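Local coordinates for protein tryptophan--tRNA ligase (Mycoplasma pneumoniae, PDB 2YY5) that probably catalyses the ATP-dependent attachment of tryptophan to its cognate tRNA, as a homodimeric class I aminoacyl-tRNA synthetase, at residues D217-K220 and E221-V224; L126-P129 and T130-T134. The protein carries 1 engineered substitution. All blocks are in the same frame, centred on the assembly; numbering follows the deposited sequence.

Contact 1: residues D217-K220 and E221-V224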
loop_
_atom_site.group_PDB
_atom_site.type_symbol
_atom_site.label_atom_id
_atom_site.label_comp_id
_atom_site.label_asym_id
_atom_site.label_seq_id
_atom_site.Cartn_x
_atom_site.Cartn_y
_atom_site.Cartn_z
ATOM N N ASP B 217 -2.183 21.490 23.841
ATOM C CA ASP B 217 -1.568 21.213 25.133
ATOM C C ASP B 217 -0.632 22.350 25.552
ATOM O O ASP B 217 0.362 22.137 26.248
ATOM C CB ASP B 217 -0.791 19.894 25.096
ATOM C CG ASP B 217 0.385 19.929 24.140
ATOM O OD1 ASP B 217 0.940 21.021 23.904
ATOM O OD2 ASP B 217 0.768 18.851 23.636
ATOM N N ASP B 218 -0.944 23.558 25.111
ATOM C CA ASP B 218 -0.132 24.709 25.463
ATOM C C ASP B 218 -0.639 25.242 26.804
ATOM O O ASP B 218 -1.847 25.375 26.997
ATOM C CB ASP B 218 -0.280 25.794 24.392
ATOM C CG ASP B 218 0.938 25.918 23.500
ATOM O OD1 ASP B 218 0.859 26.676 22.511
ATOM O OD2 ASP B 218 1.978 25.278 23.779
ATOM N N PRO B 219 0.269 25.521 27.758
ATOM C CA PRO B 219 -0.199 26.045 29.049
ATOM C C PRO B 219 -0.703 27.482 28.902
ATOM O O PRO B 219 -0.340 28.175 27.953
ATOM C CB PRO B 219 1.038 25.926 29.947
ATOM C CG PRO B 219 2.193 25.948 28.978
ATOM C CD PRO B 219 1.688 25.126 27.827
ATOM N N LYS B 220 -1.548 27.930 29.828
ATOM C CA LYS B 220 -2.095 29.282 29.752
ATOM C C LYS B 220 -1.068 30.392 29.535
ATOM O O LYS B 220 -1.284 31.283 28.705
ATOM C CB LYS B 220 -2.940 29.603 30.991
ATOM C CG LYS B 220 -2.281 29.335 32.355
ATOM C CD LYS B 220 -3.288 29.557 33.509
ATOM C CE LYS B 220 -2.890 28.877 34.832
ATOM N NZ LYS B 220 -1.874 29.601 35.648
ATOM N N GLU B 221 0.049 30.345 30.254
ATOM C CA GLU B 221 1.048 31.394 30.105
ATOM C C GLU B 221 1.611 31.458 28.700
ATOM O O GLU B 221 1.944 32.537 28.204
ATOM C CB GLU B 221 2.182 31.222 31.110
ATOM C CG GLU B 221 1.740 31.365 32.544
ATOM C CD GLU B 221 1.330 30.047 33.163
ATOM O OE1 GLU B 221 0.888 30.060 34.330
ATOM O OE2 GLU B 221 1.461 28.998 32.494
ATOM N N VAL B 222 1.713 30.306 28.051
ATOM C CA VAL B 222 2.229 30.272 26.692
ATOM C C VAL B 222 1.165 30.826 25.740
ATOM O O VAL B 222 1.474 31.613 24.848
ATOM C CB VAL B 222 2.645 28.836 26.296
ATOM C CG1 VAL B 222 3.131 28.806 24.855
ATOM C CG2 VAL B 222 3.750 28.349 27.237
ATOM N N VAL B 223 -0.089 30.433 25.949
ATOM C CA VAL B 223 -1.194 30.926 25.127
ATOM C C VAL B 223 -1.260 32.456 25.222
ATOM O O VAL B 223 -1.481 33.145 24.215
ATOM C CB VAL B 223 -2.550 30.342 25.594
ATOM C CG1 VAL B 223 -3.685 30.988 24.823
ATOM C CG2 VAL B 223 -2.566 28.829 25.396
ATOM N N VAL B 224 -1.067 32.976 26.436
ATOM C CA VAL B 224 -1.081 34.418 26.676
ATOM C C VAL B 224 -0.005 35.135 25.863
ATOM O O VAL B 224 -0.295 36.118 25.172
ATOM C CB VAL B 224 -0.859 34.748 28.172
ATOM C CG1 VAL B 224 -0.563 36.231 28.348
ATOM C CG2 VAL B 224 -2.094 34.390 28.970
#

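Contact 2: residues L126-P129 and T130-T134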
loop_
_atom_site.group_PDB
_atom_site.type_symbol
_atom_site.label_atom_id
_atom_site.label_comp_id
_atom_site.label_asym_id
_atom_site.label_seq_id
_atom_site.Cartn_x
_atom_site.Cartn_y
_atom_site.Cartn_z
ATOM N N LEU B 126 16.704 14.854 -4.034
ATOM C CA LEU B 126 15.853 14.826 -2.849
ATOM C C LEU B 126 15.549 13.411 -2.378
ATOM O O LEU B 126 15.294 12.513 -3.186
ATOM C CB LEU B 126 14.535 15.559 -3.119
ATOM C CG LEU B 126 14.518 17.090 -3.039
ATOM C CD1 LEU B 126 13.168 17.603 -3.516
ATOM C CD2 LEU B 126 14.788 17.544 -1.605
ATOM N N ASN B 127 15.588 13.219 -1.062
ATOM C CA ASN B 127 15.290 11.920 -0.474
ATOM C C ASN B 127 13.841 11.959 -0.013
ATOM O O ASN B 127 13.525 12.485 1.059
ATOM C CB ASN B 127 16.193 11.634 0.717
ATOM C CG ASN B 127 16.035 10.220 1.218
ATOM O OD1 ASN B 127 16.280 9.257 0.482
ATOM N ND2 ASN B 127 15.613 10.079 2.466
ATOM N N ILE B 128 12.965 11.386 -0.827
ATOM C CA ILE B 128 11.551 11.406 -0.524
ATOM C C ILE B 128 10.928 10.062 -0.172
ATOM O O ILE B 128 10.834 9.171 -1.015
ATOM C CB ILE B 128 10.760 12.000 -1.709
ATOM C CG1 ILE B 128 11.458 13.255 -2.240
ATOM C CG2 ILE B 128 9.343 12.327 -1.264
ATOM C CD1 ILE B 128 11.588 14.356 -1.202
ATOM N N PRO B 129 10.508 9.891 1.090
ATOM C CA PRO B 129 9.889 8.607 1.432
ATOM C C PRO B 129 8.686 8.395 0.499
ATOM O O PRO B 129 7.907 9.319 0.261
ATOM C CB PRO B 129 9.498 8.781 2.908
ATOM C CG PRO B 129 9.581 10.285 3.157
ATOM C CD PRO B 129 10.700 10.730 2.286
ATOM N N THR B 130 8.554 7.185 -0.037
ATOM C CA THR B 130 7.491 6.864 -0.981
ATOM C C THR B 130 6.086 7.151 -0.458
ATOM O O THR B 130 5.167 7.436 -1.234
ATOM C CB THR B 130 7.584 5.383 -1.409
ATOM O OG1 THR B 130 8.926 5.090 -1.804
ATOM C CG2 THR B 130 6.661 5.100 -2.590
ATOM N N GLY B 131 5.928 7.082 0.861
ATOM C CA GLY B 131 4.636 7.328 1.475
ATOM C C GLY B 131 4.138 8.744 1.282
ATOM O O GLY B 131 2.939 9.001 1.356
ATOM N N LEU B 132 5.056 9.668 1.033
ATOM C CA LEU B 132 4.682 11.059 0.836
ATOM C C LEU B 132 3.982 11.275 -0.495
ATOM O O LEU B 132 3.158 12.172 -0.629
ATOM C CB LEU B 132 5.919 11.953 0.930
ATOM C CG LEU B 132 6.049 12.740 2.237
ATOM C CD1 LEU B 132 5.649 11.873 3.410
ATOM C CD2 LEU B 132 7.474 13.240 2.390
ATOM N N LEU B 133 4.305 10.441 -1.472
ATOM C CA LEU B 133 3.702 10.546 -2.793
ATOM C C LEU B 133 2.360 9.813 -2.849
ATOM O O LEU B 133 1.395 10.287 -3.460
ATOM C CB LEU B 133 4.634 9.916 -3.828
ATOM C CG LEU B 133 4.665 10.420 -5.276
ATOM C CD1 LEU B 133 5.279 9.329 -6.134
ATOM C CD2 LEU B 133 3.285 10.762 -5.786
ATOM N N THR B 134 2.308 8.661 -2.187
ATOM C CA THR B 134 1.133 7.805 -2.219
ATOM C C THR B 134 0.017 7.972 -1.207
ATOM O O THR B 134 -1.098 7.523 -1.470
ATOM C CB THR B 134 1.543 6.321 -2.171
ATOM O OG1 THR B 134 2.162 6.042 -0.907
ATOM C CG2 THR B 134 2.517 5.995 -3.301
#

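Contact 1: residues D217-K220 and E221-V224
Pro219 passes the chain from an extended approach into the first turn of helix 220-228, and its carbonyl is the first to be taken up by that turn. Val223 N donates to Pro219 O across 3.0 Å, in a nearly straight bond (166° at the hydrogen). Val222 N also comes within 3.0 Å of Pro219 O, but at a poorer angle, so this second bond is weak. One residue on, Val224 N reaches Lys220 O at 2.8 Å and continues the regular i to i+4 pattern. Proline suits the N-cap position: it has no N-H to give, its ring restricts the backbone, and its carbonyl still serves the helix. The ring also packs on the turn it introduces, its CG lying 3.3 Å from Val222 CG2. The other methyl of this valine faces the Asp218 carboxylate, with Val222 CG1 3.9 Å from Asp218 OD2 and the two side chains nearly perpendicular. That carboxylate is held by polar partners beyond the turn: OD1 of Asp218 forms a salt bridge with Lys226 and accepts from the backbone N of Tyr215. On the exposed flank Lys220 and Glu221 run side by side. Lys220 NZ meets Glu221 OE1 at 3.1 Å, approaching from above the carboxylate, 42° out of its plane, in a salt bridge between neighbours. A bend at the last torsion of the lysine (chi4 80°) swings the ammonium across to it. Val223 and Val224 carry the apolar packing against helix 284-308, where the lysine side chain also touches Val296. The whole is a helix start with a proline at the N-cap position, seating helix 220-228 against a long helix of the largely helical part of this class I synthetase.

Contact 2: residues L126-P129 and T130-T134
Leu132 reaches back to the CG-CD side of the Pro129 ring, the two residues closing a turn that leads the loop into helix 131-144. Its CB sits 3.4 Å from Pro129 O and, on the apolar side, 4.1 Å from Ile128 CG2, where the two side chains cross at about a right angle. From CG the chain forks, and CD2 continues it outward, anti to CA about the CB-CG bond. This branch, CD2 of Leu132, thereby ends 3.7 Å from Pro129 CG, with CD of the same ring a little farther off. Val50 and Gln118 also touch this leucine, so a branched aliphatic chain fits a place with neighbours on several sides. The backbone is tied as well: Leu132 N donates to Pro129 O at 3.0 Å, from 45° out of the carbonyl plane. The helical angles of Thr130 and Gly131 between them make this a type I turn. Thr130 O then takes two backbone donors, Leu133 N at 3.1 Å and Thr134 N at 3.3 Å, and OG1 of Thr134 adds a weak bond to it. Thr130 OG1 is hydrogen-bonded to Ser100 OG of the second subunit, whose Asn101 packs on the same threonine. Gly131 bears no side chain and adds no bulk to this buried turn. Between the side chains of the two segments the contact is thus apolar, hydrocarbon packing on one side of the turn, while the Thr130 hydroxyl and the backbones of Ile128 and Thr130 supply polar ties across the dimer interface.

Both contacts are entries into helices in which a proline carbonyl meets the first turn and the proline ring packs on a branched aliphatic residue three places on. Their surroundings differ. Contact 1 lies partly at the surface, touches no second subunit, and pairs charged residues on its open flank while Val223 and Val224 pack on helix 284-308. Contact 2 is buried, has no charged side chain, and satisfies its threonine across the dimer interface. The two share no helix, and their centres stand about 35 Å apart, with nearest atoms about 22 Å apart. In contact 2 the Leu132 side chain lies about 11 Å from the bound tryptophanyl-adenylate analogue.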